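Local coordinates for hemolysin-related protein (Vibrio cholerae serotype O1, PDB 5V6F), which binds mannose-containing glycans through its second beta-prism lectin domain, the part present here, and, as a biofilm protein, probably attaches to host glycans, at residues G30-A35 / G73-G78; N123-G128 / G133-Y138; M25-G30 / I85-K90. All blocks are in the same frame, centred on the assembly; numbering follows the deposited sequence.

Overall arrangement
All three contacts belong to one beta-prism domain built of three antiparallel sheets. Contact 1 sits at the end of the prism where the mannotriose binds, its centre about 12 Å from the centre of the chain. Contact 3 lies deeper, about 7 Å from that centre, and joins the sheets of strands 24-29 and 80-89; contact 2 pairs two strands of the third sheet, its Val124 side chain about 13 Å from a bound mannose. Contacts 1 and 3 share Gly30, both touch the chain B mannose, and Asp34 N lies 2.8 Å from Arg28 O. Contact 2 reaches contact 3 where Phe134 CE1 is 3.6 Å from Ile85 CD1.

Contact 1: residues G30-A35 / G73-G78; sequences GFAIDA and GLYNWG. With MAN (alpha-D-mannopyranose), chain B; BMA (beta-D-mannopyranose), chain C; MAN (alpha-D-mannopyranose), chain D.
Phe31 touches Tyr75 and Trp77 only lightly, and a bound mannotriose spans the two segments beside them. Direct contact buries just 160 Å²: Phe31 CB lies 3.7 Å from Tyr75 OH, and the rest is apolar, with Ala32 CB over one face of the Tyr75 ring, 3.9 Å from CE1, and Phe31 CD2 meeting Trp77 CZ3 at 4.0 Å, where Trp77 is near the plane of the Phe31 ring at its edge. The chain B mannose is gripped by backbone and carboxylate together: Phe31 N gives a nearly straight bond to its ring oxygen O5 (2.9 Å, 167°), and Ala32 N gives a more bent one to O6 (146°). Asp34 accepts from two hydroxyls, its OD1 taking O6 at 2.7 Å and its OD2 taking O4 at 2.5 Å, so both carboxylate oxygens are engaged, which, with the two backbone donors, probably restrains how the sugar is turned. This is the glycan pocket of a beta-prism lectin, completed for this mannose by the loop of Thr51, Asn52, Gly53 and Gly54. On the other segment, Tyr75 OH shares a hydrogen bond with O4 of the central beta-mannose (2.8 Å), which comes in at the edge of the ring. Trp77 follows in the type I turn Tyr75-Gly78, and one face of its indole lies against that mannose, CZ2 being 3.5 Å from C1, a CH-pi type of packing.

Contact 2: residues N123-G128 / G133-Y138; sequences NVWTGG and GFQFVY
Asn123 and Gln135 meet twice, through their backbones and through their side-chain amides. They form a hydrogen-bonded antiparallel pair, with Asn123 N to Gln135 O at 2.9 Å and Gln135 N to Asn123 O returning. Val124 and Phe134 form the next, non-hydrogen-bonded pair, and Trp125 with Gly133 is hydrogen-bonded again: Trp125 N donates to Gly133 O, whereas the return bond from Gly133 N is weak. The strand axes run at 173° to each other, as expected of this beta hairpin of strands 121-126 and 131-137, which forms the middle of one of the three prism sheets, with Phe134 turned to the core against Ile82 and Ile85.

The Gln135 side chain can be followed outward. CB meets the edge of the six-membered ring of Trp125, 3.9 Å from CZ3. With CG anti to the backbone N (chi1 174°) and the chain extended beyond it, CD is carried alongside the Asn123 amide. OE1 then accepts from Asn123 ND2 at 3.0 Å; the oxygen lies in the Asn123 amide plane, while ND2 approaches OE1 tilted from the Gln135 carbonyl plane, the two amides being turned 63° apart. OE1 also lies 3.8 Å from Trp125 CH2, at the indole edge. At the other tip atom, NE2 donates to Ser4 O. Asn123 OD1 has its own partner in Gln121 NE2, while ND2 additionally packs against Val137 CG2 at 3.4 Å.

Bonds at both ends of each amide define which end is oxygen and which nitrogen, implying that the two side chains are fixed against flipping while the tryptophan edge bears on the glycine backbone beside them.

Contact 3: residues M25-G30 / I85-K90; sequences MYLRSG and IKFTMK. With MAN (alpha-D-mannopyranose), chain B.
Leu27 and Met25 project from one strand toward Ile85 and Phe87 of another, across the interior between two sheets. The axes of strands 25-29 and 85-89 approach to 11.6 Å, a spacing bridged by side chains alone, and their directions differ by 146°. The 136 Å² buried between the segments is shared by these four residues, all of them buried.

The apolar contacts centre on Leu27. Its CD2 methyl touches Ile85 CD1 at 3.9 Å, the two side chains meeting at a slant. The same methyl lies 4.0 Å from Phe87 CZ, near the plane of the ring and at its edge, with the leucine and the phenylalanine coming from opposite directions. CD1 of Leu27 also comes near Phe87 CZ, so both methyls bear on the tip of the ring. Within its own strand, Phe87 has Ile85 CG2 over one face, offset toward the rim.

The sulfur contact is of the Met-aromatic kind. Met25 is fully extended, with CG opposite the backbone N (chi1 -180°) and the later torsions likewise extended, which carries SD to 3.8 Å from Phe87 CE2. The sulfur stands 5.0 Å from the ring centroid and 66° off the ring normal, an oblique approach, and the two side chains cross at about a right angle.

Neighbouring strands of the same two sheets continue this packing: Ile36 of strand 33-37 lies against Met25 and Leu27, and Val68 of strand 65-75 against Phe87. Toward its end the first strand runs on to Gly30, part of the glycan pocket, where the chain B mannose is bound. Phe134 and Phe136 of the third sheet reach Ile85 and Met25, so that three antiparallel sheets face one apolar core, the construction of the beta-prism lectin fold.

Contact 1: residues G30-A35 / G73-G78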
loop_
_atom_site.group_PDB
_atom_site.type_symbol
_atom_site.label_atom_id
_atom_site.label_comp_id
_atom_site.label_asym_id
_atom_site.label_seq_id
_atom_site.Cartn_x
_atom_site.Cartn_y
_atom_site.Cartn_z
ATOM N N GLY A 30 3.253 6.385 -8.184
ATOM C CA GLY A 30 3.257 6.903 -9.540
ATOM C C GLY A 30 2.445 5.975 -10.421
ATOM O O GLY A 30 1.225 5.881 -10.251
ATOM N N PHE A 31 3.099 5.282 -11.358
ATOM C CA PHE A 31 2.464 4.187 -12.085
ATOM C C PHE A 31 2.347 2.926 -11.240
ATOM O O PHE A 31 1.693 1.967 -11.668
ATOM C CB PHE A 31 3.242 3.845 -13.361
ATOM C CG PHE A 31 3.207 4.917 -14.427
ATOM C CD1 PHE A 31 2.574 6.130 -14.212
ATOM C CD2 PHE A 31 3.818 4.697 -15.651
ATOM C CE1 PHE A 31 2.552 7.104 -15.194
ATOM C CE2 PHE A 31 3.798 5.665 -16.639
ATOM C CZ PHE A 31 3.164 6.871 -16.408
ATOM N N ALA A 32 2.975 2.903 -10.069
ATOM C CA ALA A 32 2.908 1.777 -9.145
ATOM C C ALA A 32 2.922 2.344 -7.730
ATOM O O ALA A 32 2.839 3.559 -7.531
ATOM C CB ALA A 32 4.062 0.797 -9.389
ATOM N N ILE A 33 3.019 1.462 -6.740
ATOM C CA ILE A 33 3.144 1.868 -5.345
ATOM C C ILE A 33 4.627 1.827 -4.989
ATOM O O ILE A 33 5.245 0.755 -4.960
ATOM C CB ILE A 33 2.309 0.977 -4.415
ATOM C CG1 ILE A 33 0.816 1.049 -4.780
ATOM C CG2 ILE A 33 2.536 1.369 -2.953
ATOM C CD1 ILE A 33 0.205 2.453 -4.784
ATOM N N ASP A 34 5.206 2.999 -4.711
ATOM C CA ASP A 34 6.639 3.108 -4.462
ATOM C C ASP A 34 7.011 2.855 -3.005
ATOM O O ASP A 34 8.049 2.240 -2.734
ATOM C CB ASP A 34 7.146 4.496 -4.871
ATOM C CG ASP A 34 7.015 4.750 -6.360
ATOM O OD1 ASP A 34 5.917 5.147 -6.805
ATOM O OD2 ASP A 34 8.016 4.555 -7.085
ATOM N N ALA A 35 6.189 3.313 -2.061
ATOM C CA ALA A 35 6.527 3.194 -0.649
ATOM C C ALA A 35 5.280 3.381 0.205
ATOM O O ALA A 35 4.352 4.098 -0.177
ATOM C CB ALA A 35 7.592 4.217 -0.246
ATOM N N GLY A 73 0.722 -7.006 -10.064
ATOM C CA GLY A 73 1.025 -7.699 -11.302
ATOM C C GLY A 73 2.470 -7.535 -11.713
ATOM O O GLY A 73 3.311 -7.053 -10.951
ATOM N N LEU A 74 2.736 -7.960 -12.946
ATOM C CA LEU A 74 4.061 -7.883 -13.549
ATOM C C LEU A 74 4.238 -6.489 -14.132
ATOM O O LEU A 74 3.787 -6.198 -15.242
ATOM C CB LEU A 74 4.227 -8.958 -14.618
ATOM C CG LEU A 74 5.573 -8.982 -15.343
ATOM C CD1 LEU A 74 6.725 -9.184 -14.373
ATOM C CD2 LEU A 74 5.579 -10.078 -16.395
ATOM N N TYR A 75 4.892 -5.624 -13.362
ATOM C CA TYR A 75 5.136 -4.249 -13.767
ATOM C C TYR A 75 5.945 -4.204 -15.058
ATOM O O TYR A 75 6.878 -4.986 -15.254
ATOM C CB TYR A 75 5.870 -3.530 -12.637
ATOM C CG TYR A 75 6.026 -2.038 -12.787
ATOM C CD1 TYR A 75 4.930 -1.216 -13.026
ATOM C CD2 TYR A 75 7.272 -1.443 -12.651
ATOM C CE1 TYR A 75 5.077 0.154 -13.148
ATOM C CE2 TYR A 75 7.427 -0.073 -12.767
ATOM C CZ TYR A 75 6.327 0.721 -13.012
ATOM O OH TYR A 75 6.462 2.086 -13.132
ATOM N N ASN A 76 5.591 -3.262 -15.938
ATOM C CA ASN A 76 6.181 -3.228 -17.272
ATOM C C ASN A 76 7.676 -2.941 -17.260
ATOM O O ASN A 76 8.362 -3.278 -18.231
ATOM C CB ASN A 76 5.486 -2.179 -18.135
ATOM C CG ASN A 76 4.133 -2.631 -18.628
ATOM O OD1 ASN A 76 3.780 -3.813 -18.571
ATOM N ND2 ASN A 76 3.365 -1.689 -19.121
ATOM N N TRP A 77 8.197 -2.308 -16.214
ATOM C CA TRP A 77 9.629 -2.069 -16.108
ATOM C C TRP A 77 10.311 -3.103 -15.223
ATOM O O TRP A 77 11.496 -2.955 -14.903
ATOM C CB TRP A 77 9.886 -0.641 -15.618
ATOM C CG TRP A 77 9.595 0.345 -16.706
ATOM C CD1 TRP A 77 10.470 0.809 -17.647
ATOM C CD2 TRP A 77 8.332 0.954 -17.001
ATOM N NE1 TRP A 77 9.834 1.677 -18.498
ATOM C CE2 TRP A 77 8.520 1.782 -18.126
ATOM C CE3 TRP A 77 7.062 0.887 -16.418
ATOM C CZ2 TRP A 77 7.486 2.536 -18.679
ATOM C CZ3 TRP A 77 6.040 1.638 -16.969
ATOM C CH2 TRP A 77 6.260 2.455 -18.084
ATOM N N GLY A 78 9.590 -4.163 -14.848
ATOM C CA GLY A 78 10.180 -5.315 -14.206
ATOM C C GLY A 78 9.543 -5.695 -12.887
ATOM O O GLY A 78 9.209 -4.831 -12.069
HETATM C C1 MAN B . 6.504 6.622 -12.574
HETATM C C2 MAN B . 7.108 7.758 -11.766
HETATM C C3 MAN B . 8.191 7.201 -10.859
HETATM C C4 MAN B . 7.667 5.999 -10.030
HETATM C C5 MAN B . 6.985 4.950 -10.948
HETATM C C6 MAN B . 6.292 3.813 -10.185
HETATM O O2 MAN B . 6.141 8.353 -10.908
HETATM O O3 MAN B . 8.717 8.211 -10.002
HETATM O O4 MAN B . 8.746 5.376 -9.359
HETATM O O5 MAN B . 5.996 5.602 -11.761
HETATM O O6 MAN B . 5.340 4.383 -9.288
HETATM C C1 BMA C . 9.336 5.113 -17.115
HETATM C C2 BMA C . 10.672 4.807 -16.446
HETATM C C3 BMA C . 10.441 3.832 -15.266
HETATM C C4 BMA C . 9.273 4.255 -14.367
HETATM C C5 BMA C . 8.037 4.626 -15.207
HETATM C C6 BMA C . 6.930 5.232 -14.390
HETATM O O1 BMA C . 9.545 6.100 -18.097
HETATM O O2 BMA C . 11.259 5.993 -15.923
HETATM O O3 BMA C . 11.585 3.711 -14.447
HETATM O O4 BMA C . 8.965 3.183 -13.458
HETATM O O5 BMA C . 8.419 5.608 -16.191
HETATM O O6 BMA C . 7.511 6.148 -13.474
HETATM C C1 MAN D . 12.291 2.477 -14.630
HETATM C C2 MAN D . 13.326 2.402 -13.513
HETATM C C3 MAN D . 14.428 3.431 -13.784
HETATM C C4 MAN D . 14.984 3.264 -15.207
HETATM C C5 MAN D . 13.834 3.372 -16.216
HETATM C C6 MAN D . 14.275 3.141 -17.644
HETATM O O2 MAN D . 13.962 1.120 -13.469
HETATM O O3 MAN D . 15.472 3.364 -12.819
HETATM O O4 MAN D . 15.935 4.273 -15.485
HETATM O O5 MAN D . 12.852 2.370 -15.902
HETATM O O6 MAN D . 14.999 1.922 -17.689
#

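Contact 2: residues N123-G128 / G133-Y138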
loop_
_atom_site.group_PDB
_atom_site.type_symbol
_atom_site.label_atom_id
_atom_site.label_comp_id
_atom_site.label_asym_id
_atom_site.label_seq_id
_atom_site.Cartn_x
_atom_site.Cartn_y
_atom_site.Cartn_z
ATOM N N ASN A 123 2.468 -4.202 7.865
ATOM C CA ASN A 123 3.655 -4.885 7.387
ATOM C C ASN A 123 3.812 -4.566 5.910
ATOM O O ASN A 123 2.829 -4.546 5.167
ATOM C CB ASN A 123 3.549 -6.394 7.610
ATOM C CG ASN A 123 3.418 -6.757 9.078
ATOM O OD1 ASN A 123 4.006 -6.110 9.942
ATOM N ND2 ASN A 123 2.642 -7.793 9.364
ATOM N N VAL A 124 5.044 -4.272 5.498
ATOM C CA VAL A 124 5.342 -3.863 4.132
ATOM C C VAL A 124 6.532 -4.668 3.636
ATOM O O VAL A 124 7.556 -4.753 4.323
ATOM C CB VAL A 124 5.650 -2.356 4.034
ATOM C CG1 VAL A 124 5.833 -1.946 2.578
ATOM C CG2 VAL A 124 4.549 -1.535 4.700
ATOM N N TRP A 125 6.402 -5.241 2.445
ATOM C CA TRP A 125 7.474 -5.997 1.811
ATOM C C TRP A 125 8.024 -5.184 0.647
ATOM O O TRP A 125 7.265 -4.770 -0.238
ATOM C CB TRP A 125 6.973 -7.361 1.332
ATOM C CG TRP A 125 6.717 -8.333 2.444
ATOM C CD1 TRP A 125 7.547 -9.335 2.859
ATOM C CD2 TRP A 125 5.557 -8.396 3.287
ATOM N NE1 TRP A 125 6.973 -10.021 3.903
ATOM C CE2 TRP A 125 5.753 -9.465 4.185
ATOM C CE3 TRP A 125 4.374 -7.655 3.368
ATOM C CZ2 TRP A 125 4.811 -9.808 5.156
ATOM C CZ3 TRP A 125 3.438 -8.000 4.330
ATOM C CH2 TRP A 125 3.663 -9.067 5.211
ATOM N N THR A 126 9.333 -4.941 0.661
ATOM C CA THR A 126 9.997 -4.225 -0.418
ATOM C C THR A 126 11.393 -4.794 -0.607
ATOM O O THR A 126 12.044 -5.203 0.361
ATOM C CB THR A 126 10.091 -2.716 -0.153
ATOM O OG1 THR A 126 10.695 -2.069 -1.283
ATOM C CG2 THR A 126 10.920 -2.413 1.097
ATOM N N GLY A 127 11.836 -4.823 -1.859
ATOM C CA GLY A 127 13.208 -5.119 -2.208
ATOM C C GLY A 127 14.051 -3.901 -2.532
ATOM O O GLY A 127 15.159 -4.056 -3.057
ATOM N N GLY A 128 13.558 -2.693 -2.260
ATOM C CA GLY A 128 14.339 -1.485 -2.440
ATOM C C GLY A 128 13.945 -0.632 -3.626
ATOM O O GLY A 128 14.576 0.407 -3.849
ATOM N N GLY A 133 4.327 -6.016 -1.309
ATOM C CA GLY A 133 3.151 -6.431 -0.565
ATOM C C GLY A 133 2.957 -5.602 0.685
ATOM O O GLY A 133 3.854 -4.879 1.124
ATOM N N PHE A 134 1.756 -5.710 1.255
ATOM C CA PHE A 134 1.491 -5.125 2.563
ATOM C C PHE A 134 0.353 -5.877 3.238
ATOM O O PHE A 134 -0.397 -6.623 2.604
ATOM C CB PHE A 134 1.187 -3.617 2.482
ATOM C CG PHE A 134 -0.213 -3.277 2.024
ATOM C CD1 PHE A 134 -0.507 -3.162 0.674
ATOM C CD2 PHE A 134 -1.222 -3.039 2.945
ATOM C CE1 PHE A 134 -1.783 -2.837 0.250
ATOM C CE2 PHE A 134 -2.502 -2.710 2.525
ATOM C CZ PHE A 134 -2.782 -2.611 1.179
ATOM N N GLN A 135 0.248 -5.673 4.547
ATOM C CA GLN A 135 -0.702 -6.396 5.375
ATOM C C GLN A 135 -1.090 -5.532 6.563
ATOM O O GLN A 135 -0.243 -4.849 7.143
ATOM C CB GLN A 135 -0.096 -7.718 5.856
ATOM C CG GLN A 135 -0.942 -8.479 6.847
ATOM C CD GLN A 135 -0.230 -9.701 7.378
ATOM O OE1 GLN A 135 0.948 -9.641 7.743
ATOM N NE2 GLN A 135 -0.935 -10.824 7.412
ATOM N N PHE A 136 -2.370 -5.576 6.918
ATOM C CA PHE A 136 -2.874 -4.927 8.121
ATOM C C PHE A 136 -2.890 -5.915 9.283
ATOM O O PHE A 136 -3.263 -7.080 9.115
ATOM C CB PHE A 136 -4.293 -4.395 7.902
ATOM C CG PHE A 136 -4.402 -3.282 6.892
ATOM C CD1 PHE A 136 -3.464 -2.265 6.835
ATOM C CD2 PHE A 136 -5.467 -3.250 6.006
ATOM C CE1 PHE A 136 -3.584 -1.242 5.913
ATOM C CE2 PHE A 136 -5.592 -2.229 5.083
ATOM C CZ PHE A 136 -4.648 -1.226 5.036
ATOM N N VAL A 137 -2.515 -5.436 10.466
ATOM C CA VAL A 137 -2.488 -6.237 11.686
ATOM C C VAL A 137 -3.381 -5.569 12.724
ATOM O O VAL A 137 -3.381 -4.341 12.851
ATOM C CB VAL A 137 -1.052 -6.392 12.233
ATOM C CG1 VAL A 137 -1.025 -7.376 13.387
ATOM C CG2 VAL A 137 -0.085 -6.816 11.129
ATOM N N TYR A 138 -4.125 -6.381 13.474
ATOM C CA TYR A 138 -5.019 -5.887 14.521
ATOM C C TYR A 138 -4.541 -6.270 15.920
ATOM O O TYR A 138 -3.670 -7.123 16.093
ATOM C CB TYR A 138 -6.435 -6.424 14.318
ATOM C CG TYR A 138 -6.971 -6.238 12.920
ATOM C CD1 TYR A 138 -7.055 -4.977 12.354
ATOM C CD2 TYR A 138 -7.406 -7.322 12.170
ATOM C CE1 TYR A 138 -7.550 -4.797 11.077
ATOM C CE2 TYR A 138 -7.902 -7.154 10.891
ATOM C CZ TYR A 138 -7.971 -5.887 10.349
ATOM O OH TYR A 138 -8.462 -5.705 9.076
ATOM O OXT TYR A 138 -5.041 -5.735 16.915
#

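Contact 3: residues M25-G30 / I85-K90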
loop_
_atom_site.group_PDB
_atom_site.type_symbol
_atom_site.label_atom_id
_atom_site.label_comp_id
_atom_site.label_asym_id
_atom_site.label_seq_id
_atom_site.Cartn_x
_atom_site.Cartn_y
_atom_site.Cartn_z
ATOM N N MET A 25 -1.921 6.392 7.115
ATOM C CA MET A 25 -1.103 5.605 6.202
ATOM C C MET A 25 -0.620 6.530 5.093
ATOM O O MET A 25 -1.437 7.169 4.418
ATOM C CB MET A 25 -1.906 4.437 5.627
ATOM C CG MET A 25 -1.153 3.549 4.668
ATOM S SD MET A 25 -2.282 2.328 3.980
ATOM C CE MET A 25 -1.164 1.365 2.966
ATOM N N TYR A 26 0.698 6.613 4.918
ATOM C CA TYR A 26 1.312 7.458 3.903
ATOM C C TYR A 26 1.850 6.596 2.769
ATOM O O TYR A 26 2.387 5.508 3.003
ATOM C CB TYR A 26 2.450 8.297 4.495
ATOM C CG TYR A 26 2.000 9.500 5.290
ATOM C CD1 TYR A 26 1.754 9.406 6.654
ATOM C CD2 TYR A 26 1.835 10.739 4.679
ATOM C CE1 TYR A 26 1.346 10.512 7.386
ATOM C CE2 TYR A 26 1.423 11.845 5.403
ATOM C CZ TYR A 26 1.180 11.726 6.754
ATOM O OH TYR A 26 0.778 12.827 7.482
ATOM N N LEU A 27 1.711 7.092 1.541
ATOM C CA LEU A 27 2.175 6.378 0.363
ATOM C C LEU A 27 2.848 7.340 -0.601
ATOM O O LEU A 27 2.402 8.479 -0.768
ATOM C CB LEU A 27 1.024 5.679 -0.367
ATOM C CG LEU A 27 0.224 4.638 0.416
ATOM C CD1 LEU A 27 -0.976 5.275 1.112
ATOM C CD2 LEU A 27 -0.206 3.514 -0.513
ATOM N N ARG A 28 3.931 6.872 -1.220
ATOM C CA ARG A 28 4.446 7.451 -2.452
ATOM C C ARG A 28 4.020 6.556 -3.605
ATOM O O ARG A 28 4.130 5.328 -3.513
ATOM C CB ARG A 28 5.970 7.589 -2.418
ATOM C CG ARG A 28 6.457 8.832 -1.688
ATOM C CD ARG A 28 7.944 9.098 -1.931
ATOM N NE ARG A 28 8.813 8.346 -1.021
ATOM C CZ ARG A 28 9.486 7.237 -1.332
ATOM N NH1 ARG A 28 9.411 6.698 -2.545
ATOM N NH2 ARG A 28 10.246 6.655 -0.416
ATOM N N SER A 29 3.520 7.161 -4.680
ATOM C CA SER A 29 3.016 6.378 -5.794
ATOM C C SER A 29 3.203 7.148 -7.094
ATOM O O SER A 29 3.298 8.380 -7.111
ATOM C CB SER A 29 1.536 6.009 -5.602
ATOM O OG SER A 29 0.698 7.158 -5.639
ATOM N N GLY A 30 3.253 6.385 -8.184
ATOM C CA GLY A 30 3.257 6.903 -9.540
ATOM C C GLY A 30 2.445 5.975 -10.421
ATOM O O GLY A 30 1.225 5.881 -10.251
ATOM N N ILE A 85 -3.712 0.758 -5.436
ATOM C CA ILE A 85 -4.587 0.505 -4.297
ATOM C C ILE A 85 -5.737 1.491 -4.357
ATOM O O ILE A 85 -5.519 2.709 -4.401
ATOM C CB ILE A 85 -3.870 0.641 -2.941
ATOM C CG1 ILE A 85 -2.600 -0.206 -2.898
ATOM C CG2 ILE A 85 -4.815 0.216 -1.813
ATOM C CD1 ILE A 85 -1.687 0.155 -1.754
ATOM N N LYS A 86 -6.957 0.968 -4.338
ATOM C CA LYS A 86 -8.153 1.781 -4.195
ATOM C C LYS A 86 -8.621 1.694 -2.746
ATOM O O LYS A 86 -8.932 0.604 -2.256
ATOM C CB LYS A 86 -9.250 1.315 -5.148
ATOM C CG LYS A 86 -10.543 2.094 -5.031
ATOM C CD LYS A 86 -11.596 1.547 -5.975
ATOM C CE LYS A 86 -12.967 2.091 -5.642
ATOM N NZ LYS A 86 -14.026 1.442 -6.469
ATOM N N PHE A 87 -8.651 2.836 -2.067
ATOM C CA PHE A 87 -9.113 2.930 -0.688
ATOM C C PHE A 87 -10.542 3.462 -0.687
ATOM O O PHE A 87 -10.790 4.566 -1.177
ATOM C CB PHE A 87 -8.212 3.857 0.130
ATOM C CG PHE A 87 -6.761 3.448 0.166
ATOM C CD1 PHE A 87 -5.879 3.879 -0.809
ATOM C CD2 PHE A 87 -6.271 2.674 1.205
ATOM C CE1 PHE A 87 -4.538 3.523 -0.761
ATOM C CE2 PHE A 87 -4.930 2.311 1.256
ATOM C CZ PHE A 87 -4.067 2.741 0.277
ATOM N N THR A 88 -11.474 2.682 -0.142
ATOM C CA THR A 88 -12.852 3.121 0.050
ATOM C C THR A 88 -13.063 3.434 1.525
ATOM O O THR A 88 -12.748 2.610 2.391
ATOM C CB THR A 88 -13.852 2.060 -0.423
ATOM O OG1 THR A 88 -13.673 1.819 -1.824
ATOM C CG2 THR A 88 -15.284 2.520 -0.195
ATOM N N MET A 89 -13.588 4.624 1.804
ATOM C CA MET A 89 -13.726 5.122 3.166
ATOM C C MET A 89 -15.162 4.937 3.660
ATOM O O MET A 89 -16.087 4.683 2.884
ATOM C CB MET A 89 -13.320 6.599 3.232
ATOM C CG MET A 89 -12.101 6.952 2.390
ATOM S SD MET A 89 -10.646 5.965 2.792
ATOM C CE MET A 89 -10.222 6.637 4.400
ATOM N N LYS A 90 -15.347 5.071 4.977
ATOM C CA LYS A 90 -16.672 4.857 5.550
ATOM C C LYS A 90 -17.664 5.927 5.120
ATOM O O LYS A 90 -18.872 5.711 5.242
ATOM C CB LYS A 90 -16.617 4.812 7.081
ATOM C CG LYS A 90 -15.699 3.758 7.669
ATOM C CD LYS A 90 -15.496 3.930 9.177
ATOM C CE LYS A 90 -14.634 2.811 9.751
ATOM N NZ LYS A 90 -14.713 2.755 11.239
HETATM C C1 MAN B . 6.504 6.622 -12.574
HETATM C C2 MAN B . 7.108 7.758 -11.766
HETATM C C3 MAN B . 8.191 7.201 -10.859
HETATM C C4 MAN B . 7.667 5.999 -10.030
HETATM C C5 MAN B . 6.985 4.950 -10.948
HETATM C C6 MAN B . 6.292 3.813 -10.185
HETATM O O2 MAN B . 6.141 8.353 -10.908
HETATM O O3 MAN B . 8.717 8.211 -10.002
HETATM O O4 MAN B . 8.746 5.376 -9.359
HETATM O O5 MAN B . 5.996 5.602 -11.761
HETATM O O6 MAN B . 5.340 4.383 -9.288
#